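Local coordinates for protein putative phosphosugar isomerases (Salmonella typhimurium LT2, PDB 3FKJ) that is a putative phosphosugar isomerase with a SIS domain, probably binding a carbohydrate derivative, its substrate not being established, at residues R28-D33 with S134-E139; S187-G192 with Q302-D307; C232-L235 with W239-S242; E249-P254 with D277-R282. All coordinates share one frame; numbering follows the deposited sequence.

Interaction 1. Residues R28-D33 with S134-E139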
loop_
_atom_site.group_PDB
_atom_site.type_symbol
_atom_site.label_atom_id
_atom_site.label_comp_id
_atom_site.label_asym_id
_atom_site.label_seq_id
_atom_site.Cartn_x
_atom_site.Cartn_y
_atom_site.Cartn_z
ATOM N N ARG A 28 26.493 -0.752 -7.042
ATOM C CA ARG A 28 27.270 -1.971 -6.991
ATOM C C ARG A 28 28.302 -1.940 -5.867
ATOM O O ARG A 28 28.452 -2.941 -5.148
ATOM C CB ARG A 28 27.914 -2.249 -8.348
ATOM C CG ARG A 28 28.751 -3.492 -8.349
ATOM C CD ARG A 28 28.649 -4.244 -9.637
ATOM N NE ARG A 28 29.710 -3.915 -10.577
ATOM C CZ ARG A 28 29.926 -4.606 -11.695
ATOM N NH1 ARG A 28 29.147 -5.645 -12.026
ATOM N NH2 ARG A 28 30.922 -4.261 -12.487
ATOM N N ARG A 29 28.996 -0.807 -5.710
ATOM C CA ARG A 29 29.970 -0.644 -4.613
ATOM C C ARG A 29 29.283 -0.704 -3.262
ATOM O O ARG A 29 29.784 -1.316 -2.325
ATOM C CB ARG A 29 30.692 0.695 -4.656
ATOM C CG ARG A 29 31.529 1.018 -5.862
ATOM C CD ARG A 29 32.105 2.477 -5.761
ATOM N NE ARG A 29 31.105 3.497 -5.368
ATOM C CZ ARG A 29 30.798 3.844 -4.109
ATOM N NH1 ARG A 29 31.396 3.267 -3.062
ATOM N NH2 ARG A 29 29.870 4.762 -3.890
ATOM N N ILE A 30 28.134 -0.049 -3.139
ATOM C CA ILE A 30 27.466 -0.026 -1.832
ATOM C C ILE A 30 27.087 -1.439 -1.370
ATOM O O ILE A 30 27.351 -1.818 -0.208
ATOM C CB ILE A 30 26.282 0.959 -1.803
ATOM C CG1 ILE A 30 26.835 2.396 -1.936
ATOM C CG2 ILE A 30 25.461 0.792 -0.496
ATOM C CD1 ILE A 30 25.823 3.448 -2.269
ATOM N N ILE A 31 26.511 -2.225 -2.280
ATOM C CA ILE A 31 26.004 -3.552 -1.938
ATOM C C ILE A 31 27.143 -4.548 -1.698
ATOM O O ILE A 31 27.023 -5.388 -0.788
ATOM C CB ILE A 31 24.980 -4.062 -2.991
ATOM C CG1 ILE A 31 23.780 -3.083 -3.086
ATOM C CG2 ILE A 31 24.512 -5.508 -2.686
ATOM C CD1 ILE A 31 23.054 -2.714 -1.731
ATOM N N SER A 32 28.246 -4.451 -2.465
ATOM C CA SER A 32 29.456 -5.262 -2.190
ATOM C C SER A 32 30.040 -4.951 -0.817
ATOM O O SER A 32 30.357 -5.876 -0.047
ATOM C CB SER A 32 30.573 -5.047 -3.220
ATOM O OG SER A 32 30.067 -4.981 -4.536
ATOM N N ASP A 33 30.186 -3.658 -0.518
ATOM C CA ASP A 33 30.707 -3.244 0.777
ATOM C C ASP A 33 29.872 -3.802 1.922
ATOM O O ASP A 33 30.392 -4.375 2.867
ATOM C CB ASP A 33 30.784 -1.728 0.888
ATOM C CG ASP A 33 31.802 -1.275 1.930
ATOM O OD1 ASP A 33 33.011 -1.260 1.611
ATOM O OD2 ASP A 33 31.398 -0.942 3.064
ATOM N N SER A 134 23.321 7.732 7.832
ATOM C CA SER A 134 23.431 6.948 6.609
ATOM C C SER A 134 24.821 6.366 6.522
ATOM O O SER A 134 25.791 7.112 6.425
ATOM C CB SER A 134 23.184 7.832 5.380
ATOM O OG SER A 134 21.906 8.464 5.442
ATOM N N ASP A 135 24.935 5.043 6.551
ATOM C CA ASP A 135 26.247 4.389 6.406
ATOM C C ASP A 135 26.765 4.672 5.010
ATOM O O ASP A 135 27.961 4.814 4.817
ATOM C CB ASP A 135 26.176 2.856 6.609
ATOM C CG ASP A 135 25.747 2.458 8.007
ATOM O OD1 ASP A 135 26.152 3.165 8.953
ATOM O OD2 ASP A 135 25.030 1.436 8.165
ATOM N N TYR A 136 25.849 4.702 4.041
ATOM C CA TYR A 136 26.185 4.986 2.656
ATOM C C TYR A 136 25.229 6.054 2.157
ATOM O O TYR A 136 24.044 6.030 2.499
ATOM C CB TYR A 136 26.083 3.717 1.805
ATOM C CG TYR A 136 26.806 2.500 2.367
ATOM C CD1 TYR A 136 26.180 1.649 3.289
ATOM C CD2 TYR A 136 28.136 2.197 1.975
ATOM C CE1 TYR A 136 26.842 0.545 3.814
ATOM C CE2 TYR A 136 28.799 1.084 2.491
ATOM C CZ TYR A 136 28.159 0.262 3.416
ATOM O OH TYR A 136 28.828 -0.850 3.906
ATOM N N ILE A 137 25.748 6.978 1.357
ATOM C CA ILE A 137 25.004 8.131 0.853
ATOM C C ILE A 137 25.010 8.154 -0.678
ATOM O O ILE A 137 26.055 8.050 -1.289
ATOM C CB ILE A 137 25.611 9.477 1.346
ATOM C CG1 ILE A 137 25.600 9.546 2.879
ATOM C CG2 ILE A 137 24.821 10.649 0.760
ATOM C CD1 ILE A 137 26.682 10.452 3.481
ATOM N N ILE A 138 23.842 8.302 -1.283
ATOM C CA ILE A 138 23.727 8.496 -2.718
ATOM C C ILE A 138 23.152 9.887 -2.943
ATOM O O ILE A 138 22.106 10.220 -2.412
ATOM C CB ILE A 138 22.825 7.434 -3.366
ATOM C CG1 ILE A 138 23.533 6.058 -3.362
ATOM C CG2 ILE A 138 22.451 7.863 -4.783
ATOM C CD1 ILE A 138 22.660 4.855 -2.953
ATOM N N GLU A 139 23.850 10.709 -3.711
ATOM C CA GLU A 139 23.299 11.988 -4.119
ATOM C C GLU A 139 22.656 11.773 -5.467
ATOM O O GLU A 139 23.351 11.670 -6.487
ATOM C CB GLU A 139 24.380 13.035 -4.206
ATOM C CG GLU A 139 24.896 13.442 -2.840
ATOM C CD GLU A 139 26.156 14.244 -2.935
ATOM O OE1 GLU A 139 26.111 15.302 -3.590
ATOM O OE2 GLU A 139 27.165 13.807 -2.361
#
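The Y136 ring takes I30 over one face and D33 at its edge. CG2 of I30 stands above that face, offset toward the rim, 3.6 Å from Y136 CG. This is a CH-pi contact. With chi1 at -67°, CG2 is the branch anti to the backbone N, and this branch lies on the ring. At the edge, in the ring plane, Y136 OH donates to D33 OD2 over 2.7 Å. The oxygen receives the phenol with its anti lone pair, the one away from its partner oxygen. Carboxylate and ring planes stand 75° apart. The same OD2 also forms a salt bridge with K37, so the phenol and the ammonium share one oxygen. Farther along the strand, CD1 of I30 meets CD1 of I138 at 3.5 Å. Both isoleucines also rest on I120 of strand 118-123. The helix 28-33 and the strand 136-139 run nearly antiparallel, at 170°, with axes 9.9 Å apart. A helix laid antiparallel over the outermost strand of a five-stranded parallel sheet is characteristic of the three-layer alpha/beta fold of SIS domains.

Interaction 2. Residues S187-G192 with Q302-D307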
loop_
_atom_site.group_PDB
_atom_site.type_symbol
_atom_site.label_atom_id
_atom_site.label_comp_id
_atom_site.label_asym_id
_atom_site.label_seq_id
_atom_site.Cartn_x
_atom_site.Cartn_y
_atom_site.Cartn_z
ATOM N N SER A 187 17.370 6.787 -21.046
ATOM C CA SER A 187 17.338 8.228 -21.274
ATOM C C SER A 187 16.742 8.561 -22.630
ATOM O O SER A 187 15.945 9.495 -22.733
ATOM C CB SER A 187 18.724 8.859 -21.187
ATOM O OG SER A 187 18.658 10.247 -21.499
ATOM N N ASP A 188 17.124 7.797 -23.657
ATOM C CA ASP A 188 16.559 7.987 -24.992
ATOM C C ASP A 188 15.075 7.688 -25.029
ATOM O O ASP A 188 14.313 8.430 -25.659
ATOM C CB ASP A 188 17.263 7.111 -26.027
ATOM C CG ASP A 188 18.682 7.621 -26.361
ATOM O OD1 ASP A 188 19.087 8.774 -25.941
ATOM O OD2 ASP A 188 19.395 6.798 -26.985
ATOM N N VAL A 189 14.659 6.617 -24.350
ATOM C CA VAL A 189 13.230 6.289 -24.271
ATOM C C VAL A 189 12.457 7.401 -23.524
ATOM O O VAL A 189 11.416 7.866 -24.014
ATOM C CB VAL A 189 12.979 4.860 -23.694
ATOM C CG1 VAL A 189 11.525 4.688 -23.207
ATOM C CG2 VAL A 189 13.317 3.805 -24.758
ATOM N N VAL A 190 12.968 7.847 -22.371
ATOM C CA VAL A 190 12.332 8.947 -21.627
ATOM C C VAL A 190 12.164 10.194 -22.513
ATOM O O VAL A 190 11.063 10.740 -22.631
ATOM C CB VAL A 190 13.064 9.262 -20.279
ATOM C CG1 VAL A 190 12.646 10.639 -19.728
ATOM C CG2 VAL A 190 12.766 8.148 -19.195
ATOM N N HIS A 191 13.231 10.612 -23.185
ATOM C CA HIS A 191 13.153 11.807 -24.066
ATOM C C HIS A 191 12.180 11.640 -25.239
ATOM O O HIS A 191 11.377 12.526 -25.509
ATOM C CB HIS A 191 14.542 12.241 -24.546
ATOM C CG HIS A 191 15.469 12.600 -23.427
ATOM N ND1 HIS A 191 16.834 12.693 -23.591
ATOM C CD2 HIS A 191 15.228 12.851 -22.113
ATOM C CE1 HIS A 191 17.392 13.011 -22.436
ATOM N NE2 HIS A 191 16.440 13.106 -21.521
ATOM N N GLY A 192 12.205 10.478 -25.883
ATOM C CA GLY A 192 11.222 10.178 -26.923
ATOM C C GLY A 192 9.769 10.167 -26.454
ATOM O O GLY A 192 8.874 10.603 -27.172
ATOM N N GLN A 302 8.973 -1.210 -25.092
ATOM C CA GLN A 302 9.461 -2.355 -25.872
ATOM C C GLN A 302 10.846 -2.083 -26.428
ATOM O O GLN A 302 11.604 -3.019 -26.657
ATOM C CB GLN A 302 8.511 -2.778 -27.008
ATOM C CG GLN A 302 7.214 -3.521 -26.571
ATOM C CD GLN A 302 7.416 -4.622 -25.481
ATOM O OE1 GLN A 302 8.072 -5.648 -25.713
ATOM N NE2 GLN A 302 6.815 -4.410 -24.304
ATOM N N ASP A 303 11.172 -0.806 -26.607
ATOM C CA ASP A 303 12.516 -0.383 -26.993
ATOM C C ASP A 303 13.553 -0.536 -25.887
ATOM O O ASP A 303 14.727 -0.574 -26.171
ATOM C CB ASP A 303 12.519 1.082 -27.441
ATOM C CG ASP A 303 11.552 1.353 -28.582
ATOM O OD1 ASP A 303 11.314 0.436 -29.396
ATOM O OD2 ASP A 303 11.035 2.492 -28.648
ATOM N N LEU A 304 13.146 -0.582 -24.626
ATOM C CA LEU A 304 14.106 -0.838 -23.541
ATOM C C LEU A 304 14.574 -2.294 -23.562
ATOM O O LEU A 304 15.764 -2.584 -23.457
ATOM C CB LEU A 304 13.497 -0.525 -22.163
ATOM C CG LEU A 304 13.319 0.948 -21.828
ATOM C CD1 LEU A 304 12.666 1.098 -20.475
ATOM C CD2 LEU A 304 14.662 1.679 -21.889
ATOM N N SER A 305 13.622 -3.203 -23.704
ATOM C CA SER A 305 13.890 -4.625 -23.584
ATOM C C SER A 305 12.574 -5.336 -23.785
ATOM O O SER A 305 11.547 -4.965 -23.166
ATOM C CB SER A 305 14.431 -4.968 -22.182
ATOM O OG SER A 305 14.488 -6.364 -21.961
ATOM N N THR A 306 12.606 -6.373 -24.612
ATOM C CA THR A 306 11.469 -7.264 -24.750
ATOM C C THR A 306 11.424 -8.260 -23.576
ATOM O O THR A 306 10.429 -8.954 -23.410
ATOM C CB THR A 306 11.537 -8.010 -26.093
ATOM O OG1 THR A 306 12.781 -8.719 -26.179
ATOM C CG2 THR A 306 11.416 -7.011 -27.270
ATOM N N ASP A 307 12.494 -8.306 -22.768
ATOM C CA ASP A 307 12.625 -9.256 -21.648
ATOM C C ASP A 307 12.152 -8.677 -20.319
ATOM O O ASP A 307 11.322 -9.277 -19.642
ATOM C CB ASP A 307 14.096 -9.691 -21.448
ATOM C CG ASP A 307 14.651 -10.535 -22.605
ATOM O OD1 ASP A 307 14.042 -10.553 -23.698
ATOM O OD2 ASP A 307 15.720 -11.173 -22.416
#
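The helical turn 187-192 faces the loop 302-307 with V189 and L304 nearest, their CA atoms 7.2 Å apart, and no hydrogen bond joins the two backbones. V189 carries the whole contact from the helix side. The contact is small, 124 Å² in all. The CB of V189 points at the loop. CG2 lies anti to the carbonyl carbon, with CG1 anti to the backbone N (chi1 162°), and it is CG2 that reaches across. This one methyl meets two neighbours. It touches CD2 of L304 at 3.8 Å and CB of D303 at 3.9 Å. The leucine brings a single branch into play, and the two side chains pass at a slant. D303 offers its methylene here, not its carboxylate. The loop belongs to the connection between strand 290-295, an outermost strand of the four-stranded parallel sheet, and helix 313-331, and helix 186-196 packs against this loop. V189 also rests on L316 of helix 313-331, and L304 on F312. Just beyond, S305 OG accepts from D307 N at 2.9 Å, which makes an ST turn. The same hydroxyl oxygen is bonded to the backbone N of V308 and to E178. The carbonyl of L304 takes a hydrogen bond from R185, close before the helix.

Interaction 3. Residues C232-L235 with W239-S242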
loop_
_atom_site.group_PDB
_atom_site.type_symbol
_atom_site.label_atom_id
_atom_site.label_comp_id
_atom_site.label_asym_id
_atom_site.label_seq_id
_atom_site.Cartn_x
_atom_site.Cartn_y
_atom_site.Cartn_z
ATOM N N CYS A 232 1.209 13.203 -4.443
ATOM C CA CYS A 232 2.247 14.216 -4.595
ATOM C C CYS A 232 1.976 15.274 -5.635
ATOM O O CYS A 232 2.664 16.270 -5.627
ATOM C CB CYS A 232 3.599 13.563 -4.935
ATOM S SG CYS A 232 4.179 12.520 -3.606
ATOM N N ILE A 233 1.043 15.039 -6.551
ATOM C CA ILE A 233 0.739 16.000 -7.622
ATOM C C ILE A 233 -0.701 16.514 -7.505
ATOM O O ILE A 233 -0.911 17.708 -7.456
ATOM C CB ILE A 233 0.953 15.419 -9.066
ATOM C CG1 ILE A 233 2.414 14.988 -9.279
ATOM C CG2 ILE A 233 0.470 16.423 -10.187
ATOM C CD1 ILE A 233 3.465 16.124 -9.305
ATOM N N LEU A 234 -1.681 15.628 -7.444
ATOM C CA LEU A 234 -3.078 16.046 -7.543
ATOM C C LEU A 234 -3.488 16.682 -6.238
ATOM O O LEU A 234 -3.887 17.840 -6.243
ATOM C CB LEU A 234 -3.987 14.899 -7.974
ATOM C CG LEU A 234 -3.858 14.473 -9.456
ATOM C CD1 LEU A 234 -4.723 13.255 -9.780
ATOM C CD2 LEU A 234 -4.238 15.593 -10.431
ATOM N N LEU A 235 -3.306 15.967 -5.107
ATOM C CA LEU A 235 -3.538 16.541 -3.777
ATOM C C LEU A 235 -2.486 17.646 -3.447
ATOM O O LEU A 235 -2.818 18.809 -3.188
ATOM C CB LEU A 235 -3.528 15.419 -2.717
ATOM C CG LEU A 235 -4.664 14.390 -2.782
ATOM C CD1 LEU A 235 -4.349 13.191 -1.908
ATOM C CD2 LEU A 235 -6.008 14.997 -2.367
ATOM N N TRP A 239 -4.180 20.769 -5.478
ATOM C CA TRP A 239 -5.391 20.770 -4.648
ATOM C C TRP A 239 -6.620 20.149 -5.342
ATOM O O TRP A 239 -7.695 20.696 -5.263
ATOM C CB TRP A 239 -5.731 22.152 -4.078
ATOM C CG TRP A 239 -4.622 22.832 -3.375
ATOM C CD1 TRP A 239 -3.583 22.238 -2.685
ATOM C CD2 TRP A 239 -4.453 24.253 -3.216
ATOM N NE1 TRP A 239 -2.757 23.210 -2.159
ATOM C CE2 TRP A 239 -3.259 24.453 -2.473
ATOM C CE3 TRP A 239 -5.190 25.381 -3.635
ATOM C CZ2 TRP A 239 -2.778 25.736 -2.162
ATOM C CZ3 TRP A 239 -4.697 26.651 -3.331
ATOM C CH2 TRP A 239 -3.508 26.810 -2.591
ATOM N N ILE A 240 -6.435 18.985 -5.974
ATOM C CA ILE A 240 -7.525 18.218 -6.622
ATOM C C ILE A 240 -7.715 16.932 -5.817
ATOM O O ILE A 240 -6.754 16.215 -5.545
ATOM C CB ILE A 240 -7.152 17.845 -8.097
ATOM C CG1 ILE A 240 -7.112 19.092 -8.983
ATOM C CG2 ILE A 240 -8.115 16.783 -8.672
ATOM C CD1 ILE A 240 -6.210 18.944 -10.253
ATOM N N ASN A 241 -8.955 16.648 -5.434
ATOM C CA ASN A 241 -9.241 15.506 -4.633
ATOM C C ASN A 241 -8.873 14.274 -5.443
ATOM O O ASN A 241 -9.120 14.223 -6.659
ATOM C CB ASN A 241 -10.724 15.437 -4.281
ATOM C CG ASN A 241 -11.192 16.608 -3.471
ATOM O OD1 ASN A 241 -10.876 16.722 -2.290
ATOM N ND2 ASN A 241 -12.007 17.469 -4.094
ATOM N N SER A 242 -8.262 13.301 -4.788
ATOM C CA SER A 242 -7.762 12.144 -5.505
ATOM C C SER A 242 -7.586 10.942 -4.601
ATOM O O SER A 242 -7.318 11.066 -3.382
ATOM C CB SER A 242 -6.426 12.492 -6.210
ATOM O OG SER A 242 -5.983 11.461 -7.063
#
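I240 N donates a hydrogen bond to L234 O. It is 2.8 Å long and almost straight, 174° at the hydrogen. The donor comes from above the carbonyl plane, 45° out of it. This is where helix 223-238 ends and turns into strand 241-246, the second half of the beta-alpha-beta unit that starts at strand 213-218. The helix widens into a pi-type turn at 232-235. W239 is the first residue to leave helical angles, with positive phi (51°), and the chain leaves the helix there. The bond reaches back six residues, further than a regular helix bond. W239 N lies near L235 O, but the bond is long (3.3 Å) and weak. The W239 CA and the edge of its indole also approach that oxygen. The indole NE1 is hydrogen-bonded to E256 of the second subunit and N241 OD1 to Y215 of the second subunit, while R340 of the same chain makes a cation-pi contact with the W239 ring. L234 lies against the returning chain. Its CD2 meets CD1 of I240 at 3.9 Å. L235 brings its CD2 to the backbone instead, 3.5 Å from I240 O and 3.7 Å from S242 N. L234 CD1 ends 3.5 Å from S242 OG, a hydroxyl that is itself hydrogen-bonded to V214 and S230.

Interaction 4. Residues E249-P254 with D277-R282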
loop_
_atom_site.group_PDB
_atom_site.type_symbol
_atom_site.label_atom_id
_atom_site.label_comp_id
_atom_site.label_asym_id
_atom_site.label_seq_id
_atom_site.Cartn_x
_atom_site.Cartn_y
_atom_site.Cartn_z
ATOM N N GLU A 249 -7.898 -4.126 -7.793
ATOM C CA GLU A 249 -8.828 -3.689 -6.722
ATOM C C GLU A 249 -10.082 -2.932 -7.182
ATOM O O GLU A 249 -11.124 -2.979 -6.522
ATOM C CB GLU A 249 -8.052 -2.829 -5.712
ATOM C CG GLU A 249 -7.096 -3.643 -4.819
ATOM C CD GLU A 249 -7.863 -4.469 -3.764
ATOM O OE1 GLU A 249 -8.411 -3.832 -2.836
ATOM O OE2 GLU A 249 -7.901 -5.733 -3.845
ATOM N N TYR A 250 -9.983 -2.235 -8.312
ATOM C CA TYR A 250 -11.096 -1.467 -8.871
ATOM C C TYR A 250 -12.449 -2.199 -8.856
ATOM O O TYR A 250 -13.492 -1.633 -8.488
ATOM C CB TYR A 250 -10.743 -1.134 -10.308
ATOM C CG TYR A 250 -11.765 -0.285 -11.079
ATOM C CD1 TYR A 250 -12.067 1.014 -10.680
ATOM C CD2 TYR A 250 -12.361 -0.773 -12.216
ATOM C CE1 TYR A 250 -12.957 1.795 -11.397
ATOM C CE2 TYR A 250 -13.272 -0.001 -12.961
ATOM C CZ TYR A 250 -13.567 1.284 -12.545
ATOM O OH TYR A 250 -14.442 2.074 -13.257
ATOM N N PHE A 251 -12.432 -3.457 -9.287
ATOM C CA PHE A 251 -13.669 -4.229 -9.467
ATOM C C PHE A 251 -14.213 -4.848 -8.171
ATOM O O PHE A 251 -15.158 -5.611 -8.221
ATOM C CB PHE A 251 -13.446 -5.320 -10.511
ATOM C CG PHE A 251 -13.241 -4.779 -11.893
ATOM C CD1 PHE A 251 -14.288 -4.222 -12.571
ATOM C CD2 PHE A 251 -11.981 -4.767 -12.474
ATOM C CE1 PHE A 251 -14.095 -3.694 -13.827
ATOM C CE2 PHE A 251 -11.791 -4.242 -13.738
ATOM C CZ PHE A 251 -12.835 -3.699 -14.403
ATOM N N HIS A 252 -13.629 -4.484 -7.023
ATOM C CA HIS A 252 -14.037 -5.036 -5.704
ATOM C C HIS A 252 -14.445 -3.949 -4.696
ATOM O O HIS A 252 -14.359 -4.123 -3.485
ATOM C CB HIS A 252 -12.927 -5.963 -5.219
ATOM C CG HIS A 252 -12.715 -7.096 -6.162
ATOM N ND1 HIS A 252 -13.632 -8.128 -6.290
ATOM C CD2 HIS A 252 -11.773 -7.301 -7.113
ATOM C CE1 HIS A 252 -13.230 -8.945 -7.247
ATOM N NE2 HIS A 252 -12.105 -8.467 -7.762
ATOM N N GLY A 253 -14.964 -2.849 -5.230
ATOM C CA GLY A 253 -15.604 -1.827 -4.440
ATOM C C GLY A 253 -15.585 -0.501 -5.172
ATOM O O GLY A 253 -16.632 0.047 -5.516
ATOM N N PRO A 254 -14.385 0.028 -5.412
ATOM C CA PRO A 254 -14.222 1.331 -6.029
ATOM C C PRO A 254 -15.030 1.621 -7.280
ATOM O O PRO A 254 -15.568 2.714 -7.413
ATOM C CB PRO A 254 -12.725 1.368 -6.321
ATOM C CG PRO A 254 -12.146 0.562 -5.207
ATOM C CD PRO A 254 -13.081 -0.572 -5.065
ATOM N N ASP A 277 -5.105 -4.073 -16.326
ATOM C CA ASP A 277 -5.330 -2.729 -16.844
ATOM C C ASP A 277 -6.364 -2.730 -17.985
ATOM O O ASP A 277 -7.264 -1.880 -18.028
ATOM C CB ASP A 277 -3.984 -2.097 -17.298
ATOM C CG ASP A 277 -2.972 -1.948 -16.163
ATOM O OD1 ASP A 277 -3.348 -2.095 -14.964
ATOM O OD2 ASP A 277 -1.805 -1.679 -16.496
ATOM N N ASP A 278 -6.246 -3.689 -18.905
ATOM C CA ASP A 278 -7.188 -3.810 -20.031
ATOM C C ASP A 278 -8.613 -4.105 -19.565
ATOM O O ASP A 278 -9.592 -3.625 -20.161
ATOM C CB ASP A 278 -6.736 -4.898 -21.009
ATOM C CG ASP A 278 -5.634 -4.430 -21.957
ATOM O OD1 ASP A 278 -5.582 -3.232 -22.277
ATOM O OD2 ASP A 278 -4.835 -5.280 -22.410
ATOM N N ARG A 279 -8.724 -4.900 -18.508
ATOM C CA ARG A 279 -10.025 -5.162 -17.882
ATOM C C ARG A 279 -10.719 -3.872 -17.382
ATOM O O ARG A 279 -11.935 -3.678 -17.577
ATOM C CB ARG A 279 -9.870 -6.170 -16.741
ATOM C CG ARG A 279 -11.175 -6.718 -16.258
ATOM C CD ARG A 279 -11.010 -7.388 -14.955
ATOM N NE ARG A 279 -12.282 -7.886 -14.463
ATOM C CZ ARG A 279 -12.448 -8.487 -13.287
ATOM N NH1 ARG A 279 -11.434 -8.714 -12.488
ATOM N NH2 ARG A 279 -13.646 -8.905 -12.923
ATOM N N ALA A 280 -9.924 -3.004 -16.758
ATOM C CA ALA A 280 -10.392 -1.718 -16.264
ATOM C C ALA A 280 -10.790 -0.784 -17.414
ATOM O O ALA A 280 -11.802 -0.100 -17.327
ATOM C CB ALA A 280 -9.325 -1.055 -15.373
ATOM N N ILE A 281 -9.990 -0.762 -18.476
ATOM C CA ILE A 281 -10.217 0.106 -19.621
ATOM C C ILE A 281 -11.567 -0.220 -20.266
ATOM O O ILE A 281 -12.368 0.666 -20.477
ATOM C CB ILE A 281 -9.084 -0.029 -20.673
ATOM C CG1 ILE A 281 -7.753 0.469 -20.103
ATOM C CG2 ILE A 281 -9.398 0.742 -21.963
ATOM C CD1 ILE A 281 -6.553 -0.051 -20.919
ATOM N N ARG A 282 -11.818 -1.494 -20.538
ATOM C CA ARG A 282 -13.072 -1.927 -21.120
ATOM C C ARG A 282 -14.262 -1.466 -20.303
ATOM O O ARG A 282 -15.246 -0.977 -20.860
ATOM C CB ARG A 282 -13.111 -3.450 -21.277
ATOM C CG ARG A 282 -12.060 -3.986 -22.245
ATOM C CD ARG A 282 -12.317 -5.443 -22.619
ATOM N NE ARG A 282 -12.284 -6.336 -21.448
ATOM C CZ ARG A 282 -11.210 -6.990 -21.001
ATOM N NH1 ARG A 282 -10.035 -6.887 -21.618
ATOM N NH2 ARG A 282 -11.315 -7.770 -19.928
#
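A cation-pi stack joins helix 274-286 to the loop between strands 241-246 and 263-268, at the subunit interface. The guanidinium of R279 lies flat on the ring of F251. Their centres are 4.3 Å apart and the planes differ by 21°. CZ sits off-centre, 30° from the ring normal, and NE lies over the face toward the rim. R279 reaches this place as an extended chain, with CG anti to the backbone N (chi1 -167°). On its way it touches the ring with carbon as well: CD is 3.5 Å from F251 CE2. The opposite face of F251 is met by Y250, whose CD2 stands over the ring centre. The phenyl is thus held between an arginine and a tyrosine. At its far end F251 CZ comes within 3.3 Å of R279 O and 3.7 Å of A280 CA, and A280 N lies at the ring edge in plane. Y250 CD2 is in loose apolar contact with A280 CB, 4.4 Å away, and the Y250 hydroxyl is bonded to T258. R279 NH1 forms a salt bridge with E104 of the second subunit, and NH2 with the C-terminal carboxylate of Y347 of that subunit. E104 of the second subunit is also hydrogen-bonded to H252 NE2. With two carboxylates of the second subunit and an aromatic face against it, the guanidinium is probably well stabilised and fixed in rotation.

From the N terminus, interaction 1 comes first. It closes the loop from helix 22-35 to strand 136-139 and ties the first helix to the edge of the first parallel sheet. Interaction 2 opens later, on helix 186-196, and closes at 302-307, spanning most of the second alpha/beta unit. Interactions 3 and 4 are both nested inside its loop and follow each other in series. Interaction 3 is a short turn from helix 223-238 into strand 241-246. Interaction 4 links the loop after that strand to helix 274-286. No two contacts touch. Interactions 3 and 4 both reach the second subunit, on the opposite side of the chain's centre from interaction 1.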